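Local coordinates for protein putative glucose-6-phosphate 1-epimerase (Salmonella typhimurium, PDB 2HTA) that probably interconverts the alpha and beta anomers of D-glucose 6-phosphate, acting as a hexose-6-phosphate mutarotase, at residues N18-L23 against K52-L57; Q28-L33 against H123-N128. All coordinates share one frame; numbering follows the deposited sequence.

Contact 1: N18-L23 against K52-L57; sequences NKIFAL and KASFAL
The helical residues 18-22 lie across strand residues 52-56 almost at a right angle (86°), the axes of these short segments 9.6 Å apart at closest approach, and the side chains of Ile20 and Phe21 fill the gap. No hydrogen bond links the two segments, so the contact is a useful example of a helix seated on a sheet by van der Waals contact.

The aromatic part belongs to Phe21. Its CG is anti to the carbonyl carbon (chi1 -79°), and the ring reaches down until its tip meets the backbone of the strand: Phe21 CZ lies 3.5 Å from Ala53 N, which sits in the ring plane at the edge, while Ala53 O approaches obliquely. Lys52 crosses the ring obliquely. Lys52 CB is 3.7 Å from Phe21 CZ, and its extended chain carries CD over one ring face before the ammonium end runs on beyond the ring.

The aliphatic part is smaller. Ile20 CG2, anti to its own backbone N, rests 3.9 Å from Ser54 CB, and Ile20 CD1 comes within 4.1 Å of Ser54 OG. That buried hydroxyl, held between backbone N and carbonyl carbon (chi1 55°), is satisfied by a hydrogen bond with Ser64 OG on the adjacent strand.

Ile20 also touches Leu43, Val45 and Leu63, so the helix spans three neighbouring strands. Phe55 points from the other face of the sheet toward Phe134 and Phe156. The helix thus covers the outer face of one antiparallel sheet of the beta-sandwich characteristic of the galactose mutarotase-like fold.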
loop_
_atom_site.group_PDB
_atom_site.type_symbol
_atom_site.label_atom_id
_atom_site.label_comp_id
_atom_site.label_asym_id
_atom_site.label_seq_id
_atom_site.Cartn_x
_atom_site.Cartn_y
_atom_site.Cartn_z
ATOM N N ASN A 18 5.617 16.883 -0.679
ATOM C CA ASN A 18 5.670 18.281 -0.190
ATOM C C ASN A 18 4.529 19.143 -0.779
ATOM O O ASN A 18 3.993 20.020 -0.116
ATOM C CB ASN A 18 7.056 18.888 -0.457
ATOM C CG ASN A 18 8.106 18.324 0.444
ATOM O OD1 ASN A 18 7.776 17.752 1.493
ATOM N ND2 ASN A 18 9.384 18.425 0.045
ATOM N N LYS A 19 4.128 18.845 -2.004
ATOM C CA LYS A 19 2.953 19.502 -2.639
ATOM C C LYS A 19 1.663 19.336 -1.792
ATOM O O LYS A 19 0.921 20.301 -1.541
ATOM C CB LYS A 19 2.736 18.953 -4.034
ATOM C CG LYS A 19 3.694 19.508 -5.087
ATOM C CD LYS A 19 3.101 19.278 -6.523
ATOM N N ILE A 20 1.483 18.143 -1.245
ATOM C CA ILE A 20 0.278 17.829 -0.532
ATOM C C ILE A 20 0.291 18.641 0.773
ATOM O O ILE A 20 -0.718 19.211 1.187
ATOM C CB ILE A 20 0.230 16.276 -0.234
ATOM C CG1 ILE A 20 -0.033 15.538 -1.550
ATOM C CG2 ILE A 20 -0.843 15.968 0.853
ATOM C CD1 ILE A 20 0.142 14.005 -1.471
ATOM N N PHE A 21 1.437 18.664 1.439
ATOM C CA PHE A 21 1.495 19.348 2.747
ATOM C C PHE A 21 1.515 20.888 2.596
ATOM O O PHE A 21 1.314 21.606 3.576
ATOM C CB PHE A 21 2.712 18.874 3.516
ATOM C CG PHE A 21 2.493 17.531 4.171
ATOM C CD1 PHE A 21 2.043 17.464 5.473
ATOM C CD2 PHE A 21 2.676 16.362 3.447
ATOM C CE1 PHE A 21 1.773 16.235 6.083
ATOM C CE2 PHE A 21 2.418 15.109 4.056
ATOM C CZ PHE A 21 1.967 15.074 5.384
ATOM N N ALA A 22 1.708 21.360 1.360
ATOM C CA ALA A 22 1.627 22.811 1.071
ATOM C C ALA A 22 0.209 23.253 0.771
ATOM O O ALA A 22 -0.086 24.464 0.759
ATOM C CB ALA A 22 2.575 23.150 -0.103
ATOM N N LEU A 23 -0.707 22.298 0.557
ATOM C CA LEU A 23 -2.107 22.627 0.214
ATOM C C LEU A 23 -2.871 23.392 1.316
ATOM O O LEU A 23 -2.577 23.183 2.513
ATOM C CB LEU A 23 -2.883 21.351 -0.137
ATOM C CG LEU A 23 -2.460 20.546 -1.356
ATOM C CD1 LEU A 23 -3.137 19.217 -1.332
ATOM C CD2 LEU A 23 -2.811 21.263 -2.627
ATOM N N LYS A 52 4.226 12.931 10.008
ATOM C CA LYS A 52 3.477 13.532 8.914
ATOM C C LYS A 52 2.983 12.390 8.032
ATOM O O LYS A 52 3.747 11.495 7.716
ATOM C CB LYS A 52 4.402 14.426 8.083
ATOM C CG LYS A 52 4.714 15.739 8.808
ATOM C CD LYS A 52 5.606 16.603 7.920
ATOM C CE LYS A 52 5.893 17.954 8.631
ATOM N NZ LYS A 52 7.111 18.639 8.098
ATOM N N ALA A 53 1.711 12.422 7.669
ATOM C CA ALA A 53 1.150 11.361 6.809
ATOM C C ALA A 53 -0.031 11.928 6.044
ATOM O O ALA A 53 -0.627 12.954 6.426
ATOM C CB ALA A 53 0.672 10.179 7.716
ATOM N N SER A 54 -0.422 11.275 4.957
ATOM C CA SER A 54 -1.584 11.823 4.235
ATOM C C SER A 54 -2.278 10.664 3.547
ATOM O O SER A 54 -1.650 9.635 3.266
ATOM C CB SER A 54 -1.146 12.875 3.189
ATOM O OG SER A 54 -0.165 12.364 2.274
ATOM N N PHE A 55 -3.556 10.869 3.251
ATOM C CA PHE A 55 -4.396 9.834 2.702
ATOM C C PHE A 55 -5.258 10.463 1.618
ATOM O O PHE A 55 -5.591 11.639 1.699
ATOM C CB PHE A 55 -5.380 9.385 3.765
ATOM C CG PHE A 55 -4.769 8.687 4.941
ATOM C CD1 PHE A 55 -4.748 7.285 5.018
ATOM C CD2 PHE A 55 -4.276 9.434 6.014
ATOM C CE1 PHE A 55 -4.162 6.649 6.149
ATOM C CE2 PHE A 55 -3.712 8.811 7.140
ATOM C CZ PHE A 55 -3.672 7.428 7.209
ATOM N N ALA A 56 -5.687 9.672 0.635
ATOM C CA ALA A 56 -6.840 10.079 -0.150
ATOM C C ALA A 56 -8.049 9.335 0.421
ATOM O O ALA A 56 -7.962 8.127 0.771
ATOM C CB ALA A 56 -6.641 9.700 -1.639
ATOM N N LEU A 57 -9.206 10.019 0.439
ATOM C CA LEU A 57 -10.472 9.348 0.734
ATOM C C LEU A 57 -10.723 8.275 -0.298
ATOM O O LEU A 57 -11.263 7.200 0.037
ATOM C CB LEU A 57 -11.671 10.306 0.769
ATOM C CG LEU A 57 -11.654 11.238 1.989
ATOM C CD1 LEU A 57 -12.791 12.273 1.907
ATOM C CD2 LEU A 57 -11.775 10.436 3.331
#

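Contact 2: Q28-L33 against H123-N128; sequences QLTPVL and HNEDDN
Thr30 and Glu125 meet tip to tip at the tight centre of this contact. Thr30 OG1 donates to the syn lone pair of Glu125 OE1 at 2.6 Å, a short bond that would be expected to stabilise the carboxylate form. Thr30 OG1 also accepts from Val32 N at 3.2 Å, closing an ST turn that fixes its position, with a weak further bond from Leu33 N. Glu125 reaches it by an extended chain beyond CG, and Val32 CG2 presses against its carboxylate, 3.4 Å from Glu125 OE1.

Beside this polar grip, Leu33 and His123 run alongside one another in opposing senses. Leu33 CD1 sits over one face of the imidazole, 3.8 Å from the His123 ring centroid, in a CH-pi contact, while Thr30 CG2 approaches His123 CE1 to 3.5 Å.

Packing loosens outward. Leu29 CD2 gets no nearer than 4.2 Å to His123 NE2, and Pro31 merely crosses the glutamate obliquely. On the exposed side Gln28 turns back on its own loop, its NE2 donating almost straight (174°) to Thr30 O, and Asp126 closes an Asx turn with Asn128 N.

Leu29 and Thr30 lie jointly across from Leu33, their two N-H groups converging on its carbonyl oxygen. This classic beta bulge shapes the connection between strands 27-28 and 33-38, which the contact fastens to outermost strand 119-125 of the neighbouring sheet in the sandwich.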
loop_
_atom_site.group_PDB
_atom_site.type_symbol
_atom_site.label_atom_id
_atom_site.label_comp_id
_atom_site.label_asym_id
_atom_site.label_seq_id
_atom_site.Cartn_x
_atom_site.Cartn_y
_atom_site.Cartn_z
ATOM N N GLN A 28 -10.439 22.006 9.095
ATOM C CA GLN A 28 -9.584 21.585 10.169
ATOM C C GLN A 28 -10.412 20.583 10.972
ATOM O O GLN A 28 -11.378 20.968 11.637
ATOM C CB GLN A 28 -9.236 22.765 11.058
ATOM C CG GLN A 28 -8.043 22.478 12.029
ATOM C CD GLN A 28 -6.721 22.341 11.271
ATOM O OE1 GLN A 28 -6.407 23.155 10.388
ATOM N NE2 GLN A 28 -5.915 21.343 11.645
ATOM N N LEU A 29 -10.045 19.306 10.944
ATOM C CA LEU A 29 -10.827 18.288 11.727
ATOM C C LEU A 29 -10.445 18.335 13.205
ATOM O O LEU A 29 -11.322 18.285 14.087
ATOM C CB LEU A 29 -10.604 16.863 11.170
ATOM C CG LEU A 29 -11.313 16.528 9.829
ATOM C CD1 LEU A 29 -10.559 16.989 8.624
ATOM C CD2 LEU A 29 -11.480 14.968 9.713
ATOM N N THR A 30 -9.139 18.378 13.452
ATOM C CA THR A 30 -8.533 18.437 14.785
ATOM C C THR A 30 -7.264 19.245 14.669
ATOM O O THR A 30 -6.881 19.646 13.566
ATOM C CB THR A 30 -8.165 16.993 15.324
ATOM O OG1 THR A 30 -7.020 16.515 14.629
ATOM C CG2 THR A 30 -9.305 16.036 15.204
ATOM N N PRO A 31 -6.561 19.515 15.789
ATOM C CA PRO A 31 -5.344 20.296 15.600
ATOM C C PRO A 31 -4.332 19.668 14.624
ATOM O O PRO A 31 -3.525 20.393 14.033
ATOM C CB PRO A 31 -4.739 20.357 17.039
ATOM C CG PRO A 31 -5.956 20.194 17.929
ATOM C CD PRO A 31 -6.817 19.218 17.210
ATOM N N VAL A 32 -4.357 18.334 14.436
ATOM C CA VAL A 32 -3.365 17.740 13.550
ATOM C C VAL A 32 -3.919 17.216 12.223
ATOM O O VAL A 32 -3.148 16.901 11.344
ATOM C CB VAL A 32 -2.535 16.650 14.236
ATOM C CG1 VAL A 32 -1.904 17.214 15.534
ATOM C CG2 VAL A 32 -3.443 15.491 14.545
ATOM N N LEU A 33 -5.235 17.112 12.125
ATOM C CA LEU A 33 -5.922 16.481 10.991
ATOM C C LEU A 33 -6.681 17.537 10.245
ATOM O O LEU A 33 -7.500 18.253 10.824
ATOM C CB LEU A 33 -6.939 15.476 11.487
ATOM C CG LEU A 33 -6.517 14.033 11.789
ATOM C CD1 LEU A 33 -7.750 13.243 12.296
ATOM C CD2 LEU A 33 -5.844 13.375 10.592
ATOM N N HIS A 123 -11.552 8.586 14.301
ATOM C CA HIS A 123 -10.159 8.859 14.492
ATOM C C HIS A 123 -9.951 9.273 15.927
ATOM O O HIS A 123 -10.896 9.676 16.584
ATOM C CB HIS A 123 -9.681 9.971 13.501
ATOM C CG HIS A 123 -10.509 11.210 13.552
ATOM N ND1 HIS A 123 -10.201 12.270 14.387
ATOM C CD2 HIS A 123 -11.636 11.568 12.879
ATOM C CE1 HIS A 123 -11.123 13.211 14.252
ATOM N NE2 HIS A 123 -11.990 12.816 13.328
ATOM N N ASN A 124 -8.733 9.077 16.404
ATOM C CA ASN A 124 -8.297 9.652 17.682
ATOM C C ASN A 124 -6.821 9.974 17.623
ATOM O O ASN A 124 -6.107 9.571 16.712
ATOM C CB ASN A 124 -8.659 8.722 18.855
ATOM C CG ASN A 124 -7.957 7.443 18.791
ATOM O OD1 ASN A 124 -6.852 7.308 19.330
ATOM N ND2 ASN A 124 -8.601 6.432 18.174
ATOM N N GLU A 125 -6.344 10.750 18.577
ATOM C CA GLU A 125 -4.956 11.149 18.510
ATOM C C GLU A 125 -4.466 11.415 19.937
ATOM O O GLU A 125 -5.286 11.585 20.854
ATOM C CB GLU A 125 -4.841 12.401 17.645
ATOM C CG GLU A 125 -5.677 13.579 18.099
ATOM C CD GLU A 125 -5.816 14.640 17.010
ATOM O OE1 GLU A 125 -6.311 14.323 15.873
ATOM O OE2 GLU A 125 -5.423 15.789 17.302
ATOM N N ASP A 126 -3.162 11.359 20.111
ATOM C CA ASP A 126 -2.553 11.653 21.390
ATOM C C ASP A 126 -1.178 12.212 21.067
ATOM O O ASP A 126 -0.912 12.526 19.916
ATOM C CB ASP A 126 -2.554 10.398 22.308
ATOM C CG ASP A 126 -1.726 9.224 21.756
ATOM O OD1 ASP A 126 -0.893 9.350 20.824
ATOM O OD2 ASP A 126 -1.873 8.111 22.293
ATOM N N ASP A 127 -0.304 12.382 22.063
ATOM C CA ASP A 127 1.007 12.941 21.796
ATOM C C ASP A 127 1.896 12.058 20.937
ATOM O O ASP A 127 2.961 12.522 20.532
ATOM C CB ASP A 127 1.781 13.181 23.112
ATOM C CG ASP A 127 1.229 14.316 23.904
ATOM O OD1 ASP A 127 0.440 15.144 23.383
ATOM O OD2 ASP A 127 1.550 14.357 25.122
ATOM N N ASN A 128 1.516 10.779 20.736
ATOM C CA ASN A 128 2.380 9.838 19.996
ATOM C C ASN A 128 1.995 9.726 18.485
ATOM O O ASN A 128 2.838 9.451 17.650
ATOM C CB ASN A 128 2.324 8.437 20.614
ATOM C CG ASN A 128 2.845 8.422 22.032
ATOM O OD1 ASN A 128 3.785 9.141 22.331
ATOM N ND2 ASN A 128 2.247 7.643 22.879
#

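Both contacts involve the five-stranded antiparallel sheet, yet they illustrate how chemistry follows location. Contact 1 is largely buried and lays the N-terminal helix on the sheet's outer face; contact 2 lies at the surface, farther from the chain's centre, and ties the sheet's first connection to an edge strand of the nine-stranded sheet. The former relies on van der Waals packing, partly against polar atoms, the latter combines a short hydrogen bond with a CH-pi contact. Their centres are about 15 Å apart and they do not touch, but strand 41-48 borders both: Val45 meets Ile20 and Phe21, whereas Ile44 and Val46 receive Leu33. Contact 2 lies away from the probable substrate-binding and catalytic residues.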